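Tubulin-like protein CetZ1 (Haloferax volcanii, PDB 4B46) binds GTP as a tubulin- and FtsZ-related cytoskeletal GTPase and controls cell shape, being essential for development of the rod-shaped cells needed for efficient swimming. Local coordinates at residues 35-41 against 54-58; 116-121 against 156-161; 232-236 against 274-278; 298-302 against 337-342. All coordinates share one frame; numbering follows the deposited sequence.

Interaction 1 of 4, residues 35-41 against 54-58; sequences VAVNSAK and QRVLI
In the beta-alpha-beta unit formed by strand 31-38, helix 41-45 and strand 55-57, at one edge of the Rossmann-like GTPase sheet, A36, V37 and N38 pair in parallel with R55, V56 and L57. Four backbone bonds zip the strands together: A36 N to Q54 O, V56 N to A36 O (2.7 Å, 175° at the hydrogen), N38 N to V56 O, and I58 N to N38 O. Past the ladder, a water donates to both S39 O and I58 O. The side chains divide between the sheet's faces. Just past the strand, I58 CD1 reaches V37 CG1 at 3.9 Å, with I58 CG2 close to the same methyl; chi1 of 62° sets I58 CG1 between its own N and carbonyl carbon, from where it also comes near N38 O. Shortening I58 to an alanine is likely to open a gap beside V37 CG1 and to thin the packing on F8 and E85. On the face of A36 and N38, L57 CD1 bends back to S39 C, 3.6 Å away, and on toward K41 CB. Where the strand ends, N38 OD1 accepts two backbone amides: S39 N in the carbonyl plane on a lone pair at 2.7 Å, and A40 N from above that plane, forming an Asx turn. N38 lies near the bound GDP and Q10, while S39 OG bonds to T111 OG1. Two amides on one oxygen probably hold the N38 side chain in place, consistent with a firm turn close to the nucleotide.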
# COMPACT_ATOMS: atom_id res chain seq x y z
N VAL A 35 -1.86 2.03 13.99
CA VAL A 35 -0.98 2.91 14.74
C VAL A 35 -0.48 4.03 13.81
O VAL A 35 -0.27 3.79 12.62
CB VAL A 35 0.22 2.12 15.34
CG1 VAL A 35 1.27 3.06 15.92
CG2 VAL A 35 -0.27 1.13 16.42
N ALA A 36 -0.33 5.24 14.34
CA ALA A 36 0.18 6.38 13.58
C ALA A 36 1.41 6.95 14.28
O ALA A 36 1.39 7.18 15.50
CB ALA A 36 -0.88 7.46 13.46
N VAL A 37 2.48 7.15 13.52
CA VAL A 37 3.72 7.67 14.07
C VAL A 37 4.07 8.96 13.34
O VAL A 37 4.07 9.00 12.11
CB VAL A 37 4.90 6.70 13.88
CG1 VAL A 37 6.16 7.24 14.58
CG2 VAL A 37 4.56 5.30 14.41
N ASN A 38 4.36 10.01 14.10
CA ASN A 38 4.70 11.29 13.48
C ASN A 38 5.56 12.13 14.42
O ASN A 38 5.66 11.83 15.61
CB ASN A 38 3.43 12.05 13.06
CG ASN A 38 3.66 13.00 11.86
OD1 ASN A 38 4.74 13.57 11.69
ND2 ASN A 38 2.62 13.17 11.05
N SER A 39 6.20 13.16 13.87
CA SER A 39 7.01 14.06 14.69
C SER A 39 6.33 15.40 14.76
O SER A 39 6.81 16.33 15.42
CB SER A 39 8.40 14.23 14.08
OG SER A 39 8.32 14.70 12.75
N ALA A 40 5.20 15.51 14.06
CA ALA A 40 4.43 16.74 14.05
C ALA A 40 3.16 16.50 14.83
O ALA A 40 2.34 15.65 14.45
CB ALA A 40 4.11 17.19 12.60
N LYS A 41 3.00 17.23 15.93
CA LYS A 41 1.91 17.00 16.87
C LYS A 41 0.55 17.31 16.27
O LYS A 41 -0.41 16.58 16.47
CB LYS A 41 2.12 17.81 18.15
CG LYS A 41 1.08 17.55 19.22
CD LYS A 41 1.57 18.03 20.58
CE LYS A 41 0.51 17.85 21.67
NZ LYS A 41 -0.52 18.92 21.63
N GLN A 54 -2.80 5.04 20.31
CA GLN A 54 -2.03 4.46 19.21
C GLN A 54 -1.46 5.53 18.27
O GLN A 54 -1.02 5.23 17.15
CB GLN A 54 -2.89 3.47 18.42
CG GLN A 54 -3.71 2.53 19.28
CD GLN A 54 -2.99 1.23 19.60
OE1 GLN A 54 -1.79 1.22 19.86
NE2 GLN A 54 -3.73 0.13 19.58
N ARG A 55 -1.47 6.77 18.73
CA ARG A 55 -0.82 7.87 18.02
C ARG A 55 0.49 8.20 18.74
O ARG A 55 0.47 8.64 19.87
CB ARG A 55 -1.73 9.10 18.02
CG ARG A 55 -3.04 8.89 17.27
CD ARG A 55 -3.96 10.09 17.41
NE ARG A 55 -5.35 9.70 17.17
CZ ARG A 55 -6.36 10.55 17.05
NH1 ARG A 55 -6.15 11.86 17.14
NH2 ARG A 55 -7.59 10.09 16.83
N VAL A 56 1.62 7.96 18.08
CA VAL A 56 2.90 8.12 18.74
C VAL A 56 3.66 9.31 18.20
O VAL A 56 3.96 9.38 17.01
CB VAL A 56 3.80 6.88 18.55
CG1 VAL A 56 5.03 6.98 19.46
CG2 VAL A 56 3.03 5.61 18.82
N LEU A 57 3.96 10.25 19.09
CA LEU A 57 4.81 11.39 18.76
C LEU A 57 6.27 11.07 19.04
O LEU A 57 6.63 10.76 20.18
CB LEU A 57 4.38 12.62 19.57
CG LEU A 57 5.08 13.95 19.29
CD1 LEU A 57 4.76 14.42 17.87
CD2 LEU A 57 4.66 14.99 20.33
N ILE A 58 7.11 11.13 18.02
CA ILE A 58 8.54 10.90 18.20
C ILE A 58 9.34 12.16 17.88
O ILE A 58 8.82 13.13 17.34
CB ILE A 58 9.07 9.75 17.31
CG1 ILE A 58 8.88 10.08 15.83
CG2 ILE A 58 8.36 8.43 17.65
CD1 ILE A 58 9.54 9.08 14.89
O HOH W 1 8.20 15.86 17.76

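Interaction 2 of 4, residues 116-121 against 156-161; sequences APVLAK and TFVREV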
# COMPACT_ATOMS: atom_id res chain seq x y z
N ALA A 116 9.96 5.22 8.01
CA ALA A 116 9.32 3.97 7.59
C ALA A 116 10.31 2.82 7.39
O ALA A 116 10.06 1.72 7.88
CB ALA A 116 8.42 4.17 6.36
N PRO A 117 11.44 3.05 6.69
CA PRO A 117 12.38 1.93 6.54
C PRO A 117 13.01 1.50 7.86
O PRO A 117 13.34 0.32 8.03
CB PRO A 117 13.47 2.49 5.63
CG PRO A 117 12.83 3.63 4.93
CD PRO A 117 11.90 4.23 5.93
N VAL A 118 13.20 2.45 8.77
CA VAL A 118 13.75 2.15 10.09
C VAL A 118 12.77 1.27 10.84
O VAL A 118 13.16 0.27 11.45
CB VAL A 118 14.05 3.45 10.89
CG1 VAL A 118 14.33 3.14 12.37
CG2 VAL A 118 15.22 4.18 10.26
N LEU A 119 11.49 1.61 10.78
CA LEU A 119 10.49 0.79 11.44
C LEU A 119 10.40 -0.61 10.83
O LEU A 119 10.32 -1.61 11.56
CB LEU A 119 9.10 1.45 11.41
CG LEU A 119 7.98 0.59 12.02
CD1 LEU A 119 8.25 0.21 13.48
CD2 LEU A 119 6.63 1.28 11.87
N ALA A 120 10.42 -0.68 9.49
CA ALA A 120 10.29 -1.98 8.82
C ALA A 120 11.40 -2.93 9.26
O ALA A 120 11.14 -4.10 9.55
CB ALA A 120 10.29 -1.82 7.29
N LYS A 121 12.62 -2.41 9.32
CA LYS A 121 13.77 -3.19 9.77
C LYS A 121 13.59 -3.65 11.23
O LYS A 121 13.86 -4.80 11.56
CB LYS A 121 15.05 -2.35 9.63
CG LYS A 121 16.32 -3.16 9.84
CD LYS A 121 17.56 -2.29 9.73
CE LYS A 121 18.81 -3.12 9.99
NZ LYS A 121 20.04 -2.28 10.10
N THR A 156 16.08 2.35 0.34
CA THR A 156 16.21 1.73 1.66
C THR A 156 14.97 0.92 2.01
O THR A 156 15.07 -0.21 2.47
CB THR A 156 16.44 2.78 2.75
OG1 THR A 156 17.51 3.64 2.36
CG2 THR A 156 16.81 2.11 4.08
N PHE A 157 13.81 1.52 1.79
CA PHE A 157 12.53 0.88 2.12
C PHE A 157 12.36 -0.48 1.43
O PHE A 157 11.93 -1.46 2.06
CB PHE A 157 11.38 1.81 1.69
CG PHE A 157 10.10 1.60 2.44
CD1 PHE A 157 10.03 0.73 3.52
CD2 PHE A 157 8.96 2.31 2.08
CE1 PHE A 157 8.83 0.56 4.22
CE2 PHE A 157 7.77 2.14 2.77
CZ PHE A 157 7.71 1.25 3.84
N VAL A 158 12.69 -0.55 0.15
CA VAL A 158 12.47 -1.77 -0.63
C VAL A 158 13.34 -2.90 -0.08
O VAL A 158 12.96 -4.07 -0.14
CB VAL A 158 12.70 -1.55 -2.15
CG1 VAL A 158 14.18 -1.43 -2.47
CG2 VAL A 158 12.07 -2.67 -2.97
N ARG A 159 14.48 -2.54 0.49
CA ARG A 159 15.40 -3.53 1.03
C ARG A 159 15.02 -4.01 2.43
O ARG A 159 15.50 -5.05 2.87
CB ARG A 159 16.83 -2.97 1.03
CG ARG A 159 17.49 -2.99 -0.35
CD ARG A 159 18.66 -2.02 -0.42
NE ARG A 159 19.34 -2.03 -1.71
CZ ARG A 159 18.89 -1.45 -2.82
NH1 ARG A 159 17.73 -0.80 -2.81
NH2 ARG A 159 19.59 -1.51 -3.94
N GLU A 160 14.15 -3.28 3.11
CA GLU A 160 13.82 -3.60 4.51
C GLU A 160 12.47 -4.27 4.71
O GLU A 160 12.16 -4.69 5.81
CB GLU A 160 13.87 -2.35 5.39
CG GLU A 160 15.21 -1.61 5.40
CD GLU A 160 16.37 -2.46 5.89
OE1 GLU A 160 16.15 -3.52 6.52
OE2 GLU A 160 17.52 -2.06 5.65
N VAL A 161 11.67 -4.35 3.65
CA VAL A 161 10.39 -5.04 3.74
C VAL A 161 10.41 -6.36 2.96
O VAL A 161 11.26 -6.57 2.10
CB VAL A 161 9.25 -4.18 3.18
CG1 VAL A 161 9.01 -2.98 4.09
CG2 VAL A 161 9.56 -3.73 1.75
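P117 and E160 lie at the centre of this nearly parallel helix pair, whose short segments have axes 8.6 Å apart at the closest and 13° apart in direction. The proline ring sits against the T156 side chain and the F157 backbone: its CB meets T156 CG2 at 3.7 Å, and its CG lies beside F157 N and CB. Next to it the F157 ring takes the CB of A116 over one face, a CH-pi contact of 4.2 Å to the ring centroid, offset toward the rim. The CB of A120 comes instead at the ring edge, 4.1 Å from F157 CE1, and packs on V161 CG1 at 3.6 Å. With CG anti to the backbone N, chi1 of -156° carries the ring past A116 and A120 toward the strands. E160 is folded at chi2, and its side chain crosses the aliphatic part of K121 at a slant, OE1 3.3 Å from K121 CG; the charged ends stay apart, K121 NZ 5.1 Å from E160 OE2.

Farther out, V103 of strand 100-106 touches both A116 and F157, and L164 of strand 163-168 supports the same ring. Alanines and a proline make most of the contact on the side of helix 111-126. Such side-by-side helices over parallel strands are typical of the Rossmann-like GTPase domain of the tubulin/FtsZ family, and helix 111-126 begins at T111 and G112, which bind GTP.

Interaction 3 of 4, residues 232-236 against 274-278; sequences GYASE and LVRKA
L274, A234 and A278 carry this contact between a strand and the helix lying across it, whose segment axes approach to 6.5 Å with directions 137° apart. A234 points its methyl into the helix surface, where CB meets K277 CB at 3.7 Å and L274 CD2 at 4.0 Å. The CB of A278 approaches the strand backbone itself, 3.6 Å from Y233 N and nearly as close to A234 N. L274 spans the end of the contact nearest E236: chi1 of -84° sets CG beside its own backbone N, and CD2 reaches A234 CB, S235 N and the chain of E236. That glutamate leans over the leucine, its OE2 3.7 Å from L274 CG and 4.7 Å from K277 NZ, where the opposite charges may still attract weakly. Replacing E236 by an alanine is likely to uncover part of L274 CD2 and remove this negative charge near K277.

No direct hydrogen bond crosses here; the polar links run through two waters. One water accepts from Y233 N and bridges to A278 O, while another donates to Y233 O and to K277 O. At G232, CA lies against A278 O, where a side chain would clash. Helix 265-280 thus packs on one face of strand 228-237, with L274 also touching V340 of strand 339-347, V275 turned to helix 308-322 and the Y233 side chain touching helix 179-198.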
# COMPACT_ATOMS: atom_id res chain seq x y z
N GLY A 232 -3.65 -3.38 -10.14
CA GLY A 232 -4.63 -2.95 -11.12
C GLY A 232 -6.02 -3.12 -10.56
O GLY A 232 -6.23 -3.96 -9.67
N TYR A 233 -6.99 -2.36 -11.06
CA TYR A 233 -8.31 -2.32 -10.42
C TYR A 233 -9.39 -1.84 -11.37
O TYR A 233 -9.23 -0.83 -12.04
CB TYR A 233 -8.25 -1.40 -9.19
CG TYR A 233 -9.59 -1.11 -8.51
CD1 TYR A 233 -10.40 -0.06 -8.93
CD2 TYR A 233 -10.01 -1.86 -7.41
CE1 TYR A 233 -11.62 0.21 -8.31
CE2 TYR A 233 -11.22 -1.58 -6.77
CZ TYR A 233 -12.01 -0.56 -7.23
OH TYR A 233 -13.21 -0.29 -6.61
N ALA A 234 -10.50 -2.57 -11.40
CA ALA A 234 -11.69 -2.11 -12.09
C ALA A 234 -12.92 -2.54 -11.31
O ALA A 234 -12.91 -3.57 -10.64
CB ALA A 234 -11.73 -2.63 -13.52
N SER A 235 -13.98 -1.76 -11.39
CA SER A 235 -15.22 -2.11 -10.70
C SER A 235 -16.42 -1.61 -11.48
O SER A 235 -16.31 -0.70 -12.30
CB SER A 235 -15.24 -1.52 -9.29
OG SER A 235 -15.42 -0.13 -9.32
N GLU A 236 -17.56 -2.22 -11.22
CA GLU A 236 -18.81 -1.78 -11.82
C GLU A 236 -20.00 -2.24 -10.99
O GLU A 236 -19.93 -3.24 -10.27
CB GLU A 236 -18.93 -2.32 -13.25
CG GLU A 236 -18.91 -3.82 -13.35
CD GLU A 236 -19.13 -4.29 -14.77
OE1 GLU A 236 -19.83 -3.59 -15.53
OE2 GLU A 236 -18.59 -5.36 -15.12
N LEU A 274 -13.92 -7.23 -16.54
CA LEU A 274 -13.32 -6.53 -15.41
C LEU A 274 -11.83 -6.85 -15.30
O LEU A 274 -11.02 -5.97 -14.99
CB LEU A 274 -14.00 -6.90 -14.10
CG LEU A 274 -15.28 -6.19 -13.67
CD1 LEU A 274 -15.64 -6.67 -12.28
CD2 LEU A 274 -15.13 -4.67 -13.71
N VAL A 275 -11.49 -8.11 -15.52
CA VAL A 275 -10.10 -8.56 -15.47
C VAL A 275 -9.27 -7.79 -16.49
O VAL A 275 -8.21 -7.25 -16.16
CB VAL A 275 -9.99 -10.10 -15.71
CG1 VAL A 275 -8.55 -10.52 -15.87
CG2 VAL A 275 -10.63 -10.87 -14.56
N ARG A 276 -9.75 -7.73 -17.72
CA ARG A 276 -9.08 -6.95 -18.76
C ARG A 276 -8.97 -5.47 -18.41
O ARG A 276 -7.91 -4.87 -18.58
CB ARG A 276 -9.76 -7.14 -20.12
CG ARG A 276 -9.67 -8.58 -20.64
CD ARG A 276 -9.98 -8.69 -22.14
NE ARG A 276 -11.34 -8.24 -22.46
CZ ARG A 276 -12.42 -9.00 -22.33
NH1 ARG A 276 -12.30 -10.25 -21.90
NH2 ARG A 276 -13.62 -8.52 -22.63
N LYS A 277 -10.06 -4.88 -17.92
CA LYS A 277 -10.07 -3.46 -17.58
C LYS A 277 -9.08 -3.14 -16.47
O LYS A 277 -8.41 -2.10 -16.49
CB LYS A 277 -11.47 -3.00 -17.16
CG LYS A 277 -12.43 -2.87 -18.31
CD LYS A 277 -13.87 -2.89 -17.83
CE LYS A 277 -14.85 -3.00 -18.99
NZ LYS A 277 -16.24 -3.16 -18.49
N ALA A 278 -8.97 -4.06 -15.50
CA ALA A 278 -8.05 -3.89 -14.39
C ALA A 278 -6.60 -4.02 -14.86
O ALA A 278 -5.73 -3.26 -14.42
CB ALA A 278 -8.34 -4.89 -13.28
O HOH W 2 -6.28 -0.71 -13.31
O HOH W 3 -9.39 0.14 -14.72

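Interaction 4 of 4, residues 298-302 against 337-342; sequences VLAGP and AEKVAG
L299 and V340 meet obliquely across an antiparallel strand pair, the CD1 of the leucine 4.1 Å from CG1 of the valine. The same leucine methyl extends over A341 O and toward G342 CA, so one branched side chain spans three residues of the neighbouring strand. V340 holds CG1 anti to its backbone N (chi1 -180°), which lays that methyl against A300 O as well as against the leucine; its other methyl, CG2, turns to P302 CD. On the opposite face of the sheet A300 and A341 stand as a hydrogen-bonded pair, both side chains no more than a methyl. Their backbones are joined twice, A300 N to A341 O and A341 N to A300 O, each at 2.8 Å and both nearly straight. L299 and G342 form the adjoining non-hydrogen-bonded pair, where G342 CA sits 3.3 Å from V298 O in a CA-H...O contact.

Past the paired residues the chains stay in touch through van der Waals and CA-H...O contacts. The ring of P302 lies at the end of the pairing: its CD meets A337 CB at 3.7 Å while CG lies 3.2 Å from A337 O. G301, before it, has no side chain, and a CB there would press on V340 CG2 and clash with the proline ring.

Strand 339-347 lies between strands 228-237 and 294-301, and strand 326-333 flanks 294-301 on its other side. Helix 265-280 covers the face of L299 and V340 through I271 and L274, while A341 lies on the other face against Y233 and S235 of strand 228-237.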
# COMPACT_ATOMS: atom_id res chain seq x y z
N VAL A 298 -8.17 -11.08 -7.90
CA VAL A 298 -9.17 -11.09 -6.86
C VAL A 298 -10.47 -10.48 -7.39
O VAL A 298 -10.48 -9.34 -7.85
CB VAL A 298 -8.70 -10.28 -5.63
CG1 VAL A 298 -9.80 -10.25 -4.57
CG2 VAL A 298 -7.43 -10.88 -5.05
N LEU A 299 -11.55 -11.25 -7.32
CA LEU A 299 -12.88 -10.76 -7.67
C LEU A 299 -13.71 -10.60 -6.40
O LEU A 299 -13.85 -11.53 -5.64
CB LEU A 299 -13.59 -11.74 -8.61
CG LEU A 299 -13.48 -11.54 -10.12
CD1 LEU A 299 -14.11 -10.22 -10.55
CD2 LEU A 299 -12.03 -11.59 -10.55
N ALA A 300 -14.26 -9.42 -6.18
CA ALA A 300 -15.07 -9.19 -4.98
C ALA A 300 -16.46 -8.74 -5.38
O ALA A 300 -16.62 -7.87 -6.22
CB ALA A 300 -14.41 -8.15 -4.09
N GLY A 301 -17.47 -9.34 -4.76
CA GLY A 301 -18.84 -8.99 -5.06
C GLY A 301 -19.81 -9.99 -4.49
O GLY A 301 -19.41 -10.95 -3.82
N PRO A 302 -21.11 -9.77 -4.74
CA PRO A 302 -22.14 -10.70 -4.28
C PRO A 302 -21.98 -12.03 -4.98
O PRO A 302 -21.74 -12.05 -6.19
CB PRO A 302 -23.44 -10.01 -4.70
CG PRO A 302 -23.06 -9.11 -5.82
CD PRO A 302 -21.66 -8.67 -5.55
N ALA A 337 -23.54 -6.83 -1.60
CA ALA A 337 -22.72 -5.88 -2.34
C ALA A 337 -23.38 -5.51 -3.65
O ALA A 337 -23.94 -6.36 -4.34
CB ALA A 337 -21.34 -6.46 -2.59
N GLU A 338 -23.33 -4.22 -3.99
CA GLU A 338 -23.97 -3.75 -5.22
C GLU A 338 -22.93 -3.45 -6.30
O GLU A 338 -23.27 -2.99 -7.39
CB GLU A 338 -24.83 -2.52 -4.92
CG GLU A 338 -26.01 -2.82 -3.99
CD GLU A 338 -26.56 -1.58 -3.31
OE1 GLU A 338 -26.06 -0.47 -3.60
OE2 GLU A 338 -27.49 -1.71 -2.49
N LYS A 339 -21.67 -3.74 -5.99
CA LYS A 339 -20.58 -3.60 -6.95
C LYS A 339 -19.83 -4.91 -7.11
O LYS A 339 -19.74 -5.70 -6.18
CB LYS A 339 -19.58 -2.54 -6.48
CG LYS A 339 -20.01 -1.10 -6.69
CD LYS A 339 -18.88 -0.18 -6.27
CE LYS A 339 -19.25 1.28 -6.42
NZ LYS A 339 -18.12 2.17 -5.99
N VAL A 340 -19.29 -5.13 -8.30
CA VAL A 340 -18.29 -6.17 -8.49
C VAL A 340 -16.96 -5.49 -8.81
O VAL A 340 -16.90 -4.60 -9.66
CB VAL A 340 -18.67 -7.16 -9.62
CG1 VAL A 340 -17.59 -8.22 -9.76
CG2 VAL A 340 -20.01 -7.81 -9.32
N ALA A 341 -15.91 -5.88 -8.10
CA ALA A 341 -14.60 -5.29 -8.33
C ALA A 341 -13.57 -6.37 -8.62
O ALA A 341 -13.58 -7.44 -8.00
CB ALA A 341 -14.17 -4.47 -7.12
N GLY A 342 -12.70 -6.10 -9.59
CA GLY A 342 -11.60 -6.99 -9.89
C GLY A 342 -10.28 -6.32 -9.58
O GLY A 342 -10.05 -5.18 -9.99

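The four contacts form two groups; 1, 3 and 4 reach one mixed sheet, while 2 joins two helices packed on it. Interactions 1 and 2 belong to the nucleotide-binding half: their centres are 18 Å apart and their nearest atoms about 5 Å, and the nearest side-chain atoms of N38 and A116 lie about 4 Å and 8 Å from the bound GDP. Interactions 3 and 4 occupy the C-terminal half, away from the nucleotide site, with centres 10 Å apart. They meet directly: A234 O and G342 N (2.7 Å) and E236 O and V340 N (2.8 Å) probably hydrogen-bond. The centres of interactions 1 and 3 are 36 Å apart.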